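Local structure of hypothetical protein MM_2497 (Methanosarcina mazei, 2I5E) at residues 144-147 against 148-152; 72-75 against 76-80; 189-192 against 193-196. The protein probably catalyses the GTP-dependent guanylylation of (2S)-2-phospholactate, a step in the biosynthesis of coenzyme F420. All coordinates share one frame; numbering follows the deposited sequence.

In the fold
Interactions 1 and 2 are neighbours, with centres about 18 Å apart and nearest atoms about 6 Å apart. They do not touch but share an intermediary: Y141 gives its backbone N to N77 of interaction 2 and meets the H149 ring of interaction 1 edge-to-face. Bound Tris lies about 3 Å from the side chain of A79 and about 6 Å from that of S145; it probably comes from the crystallisation liquor, though such molecules often mark pockets. Interaction 3 lies across the chain's centre from both, its centre about 33 Å from that of interaction 1 and 31 Å from that of interaction 2.

Interaction 1. Residues 144-147 against 148-152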
loop_
_atom_site.group_PDB
_atom_site.type_symbol
_atom_site.label_atom_id
_atom_site.label_comp_id
_atom_site.label_asym_id
_atom_site.label_seq_id
_atom_site.Cartn_x
_atom_site.Cartn_y
_atom_site.Cartn_z
ATOM N N SER A 144 5.632 -16.467 -1.229
ATOM C CA SER A 144 6.138 -15.306 -1.813
ATOM C C SER A 144 5.730 -15.095 -3.284
ATOM O O SER A 144 6.559 -14.983 -4.123
ATOM C CB SER A 144 7.618 -15.351 -1.685
ATOM O OG SER A 144 8.086 -14.093 -2.052
ATOM N N SER A 145 4.440 -14.899 -3.564
ATOM C CA SER A 145 3.936 -15.104 -4.939
ATOM C C SER A 145 4.241 -13.928 -5.819
ATOM O O SER A 145 4.327 -14.078 -7.013
ATOM C CB SER A 145 2.432 -15.390 -4.944
ATOM O OG SER A 145 1.644 -14.364 -4.296
ATOM N N PHE A 146 4.327 -12.735 -5.235
ATOM C CA PHE A 146 4.619 -11.546 -6.051
ATOM C C PHE A 146 5.975 -11.742 -6.762
ATOM O O PHE A 146 6.043 -11.619 -7.966
ATOM C CB PHE A 146 4.599 -10.243 -5.201
ATOM C CG PHE A 146 5.130 -9.028 -5.941
ATOM C CD1 PHE A 146 4.341 -8.393 -6.906
ATOM C CD2 PHE A 146 6.435 -8.570 -5.724
ATOM C CE1 PHE A 146 4.820 -7.337 -7.631
ATOM C CE2 PHE A 146 6.955 -7.534 -6.450
ATOM C CZ PHE A 146 6.196 -6.872 -7.363
ATOM N N LEU A 147 7.056 -11.972 -5.991
ATOM C CA LEU A 147 8.424 -12.211 -6.541
ATOM C C LEU A 147 8.401 -13.419 -7.493
ATOM O O LEU A 147 8.914 -13.339 -8.560
ATOM C CB LEU A 147 9.449 -12.391 -5.384
ATOM C CG LEU A 147 9.842 -11.109 -4.554
ATOM C CD1 LEU A 147 10.859 -11.323 -3.392
ATOM C CD2 LEU A 147 10.384 -10.002 -5.463
ATOM N N THR A 148 7.712 -14.493 -7.141
ATOM C CA THR A 148 7.610 -15.645 -8.002
ATOM C C THR A 148 6.995 -15.392 -9.385
ATOM O O THR A 148 7.496 -15.943 -10.399
ATOM C CB THR A 148 6.870 -16.732 -7.315
ATOM O OG1 THR A 148 7.531 -17.026 -6.098
ATOM C CG2 THR A 148 6.943 -18.041 -8.171
ATOM N N HIS A 149 5.904 -14.599 -9.447
ATOM C CA HIS A 149 5.241 -14.208 -10.713
ATOM C C HIS A 149 6.021 -13.256 -11.604
ATOM O O HIS A 149 5.915 -13.262 -12.889
ATOM C CB HIS A 149 3.839 -13.553 -10.407
ATOM C CG HIS A 149 2.833 -14.521 -9.866
ATOM N ND1 HIS A 149 1.951 -14.203 -8.850
ATOM C CD2 HIS A 149 2.502 -15.776 -10.268
ATOM C CE1 HIS A 149 1.207 -15.262 -8.565
ATOM N NE2 HIS A 149 1.489 -16.220 -9.429
ATOM N N CYS A 150 6.799 -12.383 -10.975
ATOM C CA CYS A 150 7.687 -11.571 -11.786
ATOM C C CYS A 150 8.759 -12.502 -12.399
ATOM O O CYS A 150 9.193 -12.288 -13.543
ATOM C CB CYS A 150 8.405 -10.539 -10.925
ATOM S SG CYS A 150 7.337 -9.291 -10.224
ATOM N N SER A 151 9.232 -13.468 -11.639
ATOM C CA SER A 151 10.363 -14.280 -12.138
ATOM C C SER A 151 9.882 -15.437 -13.049
ATOM O O SER A 151 10.617 -15.862 -13.960
ATOM C CB SER A 151 11.300 -14.741 -10.999
ATOM O OG SER A 151 11.077 -16.088 -10.661
ATOM N N ILE A 152 8.654 -15.918 -12.813
ATOM C CA ILE A 152 7.919 -16.724 -13.834
ATOM C C ILE A 152 7.818 -15.914 -15.139
ATOM O O ILE A 152 8.041 -16.453 -16.191
ATOM C CB ILE A 152 6.526 -17.339 -13.372
ATOM C CG1 ILE A 152 6.675 -18.374 -12.259
ATOM C CG2 ILE A 152 5.776 -18.065 -14.565
ATOM C CD1 ILE A 152 5.333 -18.565 -11.390
#
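F146 and C150 meet one helical turn apart through unlike first torsions: F146 carries CG beside its carbonyl carbon, opposite the backbone N (chi1 170°), whereas C150 keeps SG beside its own backbone N (chi1 -67°). The sulfur consequently lies over one face of the ring, 4.2 Å from the centroid and 20° off the ring normal. Its offset is toward the rim, where CZ is the closest ring atom to SG at 3.9 Å. This geometry satisfies a cysteine sulfur-aromatic contact.

One residue back, S145 and H149 touch through carbon and share a polar partner. CE1 of H149 approaches CB of S145 to 3.8 Å, and the imidazole sits obliquely to the S145 carbonyl; ND1 is 3.0 Å from S145 O, but the angle is too poor for a hydrogen bond. T126 OG1 is instead hydrogen-bonded to both S145 OG and H149 ND1, while the amide of K140 reaches NE2, so both ring nitrogens of this buried histidine are satisfied.

The segment is the first part of helix 145-154, which in this probable nucleotidyltransferase of the GT-A clan packs against strands 116-120 and 160-162 of the mixed sheet. The F146 ring touches I118, P120 and I162, and also meets I183 and H184 of the second subunit, placing it at the dimer interface.

Backbone bonds of the i to i+4 kind fix the spacing. H149 N donates to S145 O at 2.9 Å, and C150 N and S151 N donate likewise to F146 O and L147 O. At the N-cap, S144 makes no side-chain capping bond; its carbonyl oxygen instead accepts T148 N at 3.3 Å. T148 OG1 comes within 3.0 Å of the same S144 O, though its proton has another acceptor within reach.

Interaction 2. Residues 72-75 against 76-80; sequences DEKD and LNEAL
D72 OD2 accepts a hydrogen bond from a water at 2.6 Å, and that water gives its other proton to A79 O at 2.7 Å, bridging the loop carboxylate to the first turn of the helix. D72 sets CG opposite its backbone N (chi1 -172°), which carries the carboxylate over to A79, where OD2 lies 3.4 Å from CA. OD2 also has a long, weak ion pair with R82 further along the helix. The other oxygen, OD1, accepts from K74 N in an Asx turn, although its position is less certain because it crowds a neighbouring atom in the model. With an alanine here, the water on A79 O would probably lose its acceptor on the loop, and R82 its weak carboxylate partner.

The loop joins strand 68-71 to helix 76-86, and D75 is the N-cap of that helix. Its carboxylate spans two amides of the first turn: OD2 accepts E78 N at 3.0 Å, with the donor 58° out of the carboxylate plane, and OD1 takes a weak bond from N77 N. D75 O then accepts A79 N at 3.0 Å, the first i to i+4 bond of the helix.

K74 leans on E78 chiefly through carbon, its CB 3.8 Å from OE1. The charged ends, K74 NZ and E78 OE1, stay 4.5 Å apart, beyond a salt bridge. N77 turns its polar end elsewhere, OD1 accepting from Y141 N. A bound Tris molecule hydrogen-bonds to the carbonyl oxygens of D72 and K74.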
loop_
_atom_site.group_PDB
_atom_site.type_symbol
_atom_site.label_atom_id
_atom_site.label_comp_id
_atom_site.label_asym_id
_atom_site.label_seq_id
_atom_site.Cartn_x
_atom_site.Cartn_y
_atom_site.Cartn_z
ATOM N N ASP A 72 -14.460 -26.037 -9.367
ATOM C CA ASP A 72 -13.286 -26.800 -9.472
ATOM C C ASP A 72 -12.835 -27.055 -8.066
ATOM O O ASP A 72 -12.377 -26.173 -7.360
ATOM C CB ASP A 72 -12.229 -26.042 -10.301
ATOM C CG ASP A 72 -11.008 -26.900 -10.602
ATOM O OD1 ASP A 72 -10.770 -27.880 -9.876
ATOM O OD2 ASP A 72 -10.300 -26.625 -11.580
ATOM N N GLU A 73 -12.980 -28.286 -7.640
ATOM C CA GLU A 73 -12.514 -28.686 -6.323
ATOM C C GLU A 73 -10.983 -28.763 -6.153
ATOM O O GLU A 73 -10.555 -28.982 -5.060
ATOM C CB GLU A 73 -13.116 -30.019 -5.976
ATOM C CG GLU A 73 -14.595 -30.126 -6.438
ATOM C CD GLU A 73 -15.112 -31.545 -6.226
ATOM O OE1 GLU A 73 -15.685 -32.104 -7.208
ATOM O OE2 GLU A 73 -14.893 -32.085 -5.094
ATOM N N LYS A 74 -10.161 -28.601 -7.184
ATOM C CA LYS A 74 -8.670 -28.683 -6.939
ATOM C C LYS A 74 -8.117 -27.444 -6.202
ATOM O O LYS A 74 -8.800 -26.410 -6.137
ATOM C CB LYS A 74 -7.839 -28.883 -8.219
ATOM C CG LYS A 74 -8.515 -29.439 -9.464
ATOM C CD LYS A 74 -8.189 -30.936 -9.763
ATOM C CE LYS A 74 -8.494 -31.859 -8.537
ATOM N NZ LYS A 74 -7.857 -33.213 -8.697
ATOM N N ASP A 75 -6.883 -27.567 -5.681
ATOM C CA ASP A 75 -6.098 -26.511 -4.975
ATOM C C ASP A 75 -6.003 -25.305 -5.894
ATOM O O ASP A 75 -5.983 -25.498 -7.081
ATOM C CB ASP A 75 -4.635 -27.041 -4.590
ATOM C CG ASP A 75 -3.416 -26.243 -5.330
ATOM O OD1 ASP A 75 -2.850 -25.186 -4.779
ATOM O OD2 ASP A 75 -3.001 -26.673 -6.444
ATOM N N LEU A 76 -5.916 -24.104 -5.325
ATOM C CA LEU A 76 -5.949 -22.828 -6.040
ATOM C C LEU A 76 -5.126 -22.773 -7.311
ATOM O O LEU A 76 -5.605 -22.392 -8.397
ATOM C CB LEU A 76 -5.487 -21.685 -5.075
ATOM C CG LEU A 76 -5.400 -20.265 -5.696
ATOM C CD1 LEU A 76 -6.770 -19.873 -6.175
ATOM C CD2 LEU A 76 -4.893 -19.214 -4.712
ATOM N N ASN A 77 -3.856 -23.119 -7.177
ATOM C CA ASN A 77 -2.970 -23.034 -8.287
ATOM C C ASN A 77 -3.291 -24.056 -9.327
ATOM O O ASN A 77 -3.193 -23.782 -10.471
ATOM C CB ASN A 77 -1.510 -23.151 -7.829
ATOM C CG ASN A 77 -1.109 -21.950 -7.016
ATOM O OD1 ASN A 77 -1.498 -20.802 -7.352
ATOM N ND2 ASN A 77 -0.397 -22.194 -5.907
ATOM N N GLU A 78 -3.744 -25.212 -8.916
ATOM C CA GLU A 78 -4.106 -26.205 -9.922
ATOM C C GLU A 78 -5.308 -25.764 -10.740
ATOM O O GLU A 78 -5.256 -25.784 -11.966
ATOM C CB GLU A 78 -4.395 -27.536 -9.259
ATOM C CG GLU A 78 -3.919 -28.660 -10.096
ATOM C CD GLU A 78 -3.467 -29.829 -9.231
ATOM O OE1 GLU A 78 -4.350 -30.416 -8.544
ATOM O OE2 GLU A 78 -2.216 -30.120 -9.226
ATOM N N ALA A 79 -6.377 -25.367 -10.039
ATOM C CA ALA A 79 -7.542 -24.785 -10.673
ATOM C C ALA A 79 -7.200 -23.610 -11.586
ATOM O O ALA A 79 -7.575 -23.589 -12.799
ATOM C CB ALA A 79 -8.515 -24.359 -9.609
ATOM N N LEU A 80 -6.443 -22.633 -11.069
ATOM C CA LEU A 80 -6.123 -21.473 -11.921
ATOM C C LEU A 80 -5.293 -21.840 -13.091
ATOM O O LEU A 80 -5.407 -21.214 -14.193
ATOM C CB LEU A 80 -5.464 -20.295 -11.144
ATOM C CG LEU A 80 -6.412 -19.540 -10.166
ATOM C CD1 LEU A 80 -5.509 -18.602 -9.341
ATOM C CD2 LEU A 80 -7.501 -18.710 -10.856
HETATM O O HOH W 1 -9.931 -24.796 -13.408
#

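Interaction 3. Residues 189-192 against 193-196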
loop_
_atom_site.group_PDB
_atom_site.type_symbol
_atom_site.label_atom_id
_atom_site.label_comp_id
_atom_site.label_asym_id
_atom_site.label_seq_id
_atom_site.Cartn_x
_atom_site.Cartn_y
_atom_site.Cartn_z
ATOM N N ALA A 189 -19.145 -3.375 2.047
ATOM C CA ALA A 189 -18.263 -4.189 2.871
ATOM C C ALA A 189 -17.842 -3.266 4.014
ATOM O O ALA A 189 -17.919 -3.618 5.202
ATOM C CB ALA A 189 -17.026 -4.705 1.968
ATOM N N LYS A 190 -17.483 -2.027 3.655
ATOM C CA LYS A 190 -17.112 -1.006 4.626
ATOM C C LYS A 190 -18.270 -0.741 5.601
ATOM O O LYS A 190 -18.091 -0.746 6.837
ATOM C CB LYS A 190 -16.656 0.263 3.896
ATOM C CG LYS A 190 -16.109 1.393 4.865
ATOM C CD LYS A 190 -17.159 2.520 5.030
ATOM C CE LYS A 190 -16.640 3.664 5.940
ATOM N NZ LYS A 190 -15.315 4.346 5.451
ATOM N N ASP A 191 -19.484 -0.611 5.079
ATOM C CA ASP A 191 -20.659 -0.314 6.026
ATOM C C ASP A 191 -20.846 -1.432 6.971
ATOM O O ASP A 191 -21.260 -1.202 8.076
ATOM C CB ASP A 191 -21.978 -0.076 5.256
ATOM C CG ASP A 191 -21.834 0.998 4.244
ATOM O OD1 ASP A 191 -20.971 1.856 4.496
ATOM O OD2 ASP A 191 -22.500 0.986 3.201
ATOM N N TYR A 192 -20.542 -2.657 6.527
ATOM C CA TYR A 192 -20.741 -3.833 7.365
ATOM C C TYR A 192 -19.834 -3.756 8.578
ATOM O O TYR A 192 -20.257 -3.906 9.714
ATOM C CB TYR A 192 -20.485 -5.138 6.515
ATOM C CG TYR A 192 -20.649 -6.484 7.271
ATOM C CD1 TYR A 192 -21.921 -7.074 7.424
ATOM C CD2 TYR A 192 -19.560 -7.131 7.843
ATOM C CE1 TYR A 192 -22.137 -8.273 8.147
ATOM C CE2 TYR A 192 -19.731 -8.346 8.568
ATOM C CZ TYR A 192 -21.039 -8.917 8.697
ATOM O OH TYR A 192 -21.226 -10.143 9.362
ATOM N N ILE A 193 -18.560 -3.514 8.319
ATOM C CA ILE A 193 -17.538 -3.309 9.358
ATOM C C ILE A 193 -17.877 -2.077 10.170
ATOM O O ILE A 193 -17.819 -2.116 11.356
ATOM C CB ILE A 193 -16.103 -3.144 8.695
ATOM C CG1 ILE A 193 -15.741 -4.417 7.966
ATOM C CG2 ILE A 193 -15.035 -2.793 9.797
ATOM C CD1 ILE A 193 -15.640 -5.622 8.901
ATOM N N GLU A 194 -18.204 -0.964 9.503
ATOM C CA GLU A 194 -18.517 0.307 10.249
ATOM C C GLU A 194 -19.670 0.132 11.250
ATOM O O GLU A 194 -19.680 0.776 12.257
ATOM C CB GLU A 194 -18.839 1.439 9.283
ATOM C CG GLU A 194 -18.396 2.737 9.929
ATOM C CD GLU A 194 -18.933 3.929 9.287
ATOM O OE1 GLU A 194 -19.244 3.812 8.074
ATOM O OE2 GLU A 194 -19.063 4.979 9.994
ATOM N N SER A 195 -20.571 -0.830 10.975
ATOM C CA SER A 195 -21.687 -1.188 11.837
ATOM C C SER A 195 -21.265 -1.974 13.051
ATOM O O SER A 195 -22.051 -2.148 13.961
ATOM C CB SER A 195 -22.779 -1.936 10.991
ATOM O OG SER A 195 -22.456 -3.309 10.774
ATOM N N LYS A 196 -20.028 -2.453 13.093
ATOM C CA LYS A 196 -19.571 -3.255 14.177
ATOM C C LYS A 196 -18.399 -2.638 14.884
ATOM O O LYS A 196 -18.180 -3.006 15.994
ATOM C CB LYS A 196 -19.200 -4.704 13.710
ATOM C CG LYS A 196 -20.410 -5.473 13.001
ATOM C CD LYS A 196 -19.931 -6.823 12.321
ATOM C CE LYS A 196 -21.134 -7.640 11.889
ATOM N NZ LYS A 196 -21.568 -8.538 13.033
#
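Y192 and K196 meet as a methylene over a ring: K196 CE lies above one face of the tyrosine, 3.4 Å from CZ, the two side chains crossing at a slant. With CG opposite its backbone N (chi1 180°), the Y192 ring is swung along the helix toward its C-terminal end, where K196 CE can lie on it. The K196 ammonium passes beyond the ring, NZ standing 4.0 Å from Y192 OH, to form a salt bridge with E27.

S195 folds back on the same turn, its OG donating to Y192 O at a short 2.5 Å. Its N donates to D191 O at 3.0 Å and, weakly, to Y192 O as well, so that carbonyl receives two groups of one residue.

On another side K190 and E194 run alongside each other, K190 CE 3.4 Å from E194 OE1. Here too the ammonium is engaged elsewhere, K190 NZ hydrogen-bonding to the carbonyl oxygens of L182 and G185. E194 N donates to K190 O at 2.7 Å and holds the pair in step.

Y192 and I193 rest on helix 25-45, I193 also packs on helix 175-184, and K196 pairs by its backbone with L211, just beyond the hairpin of strands 197-201 and 206-210.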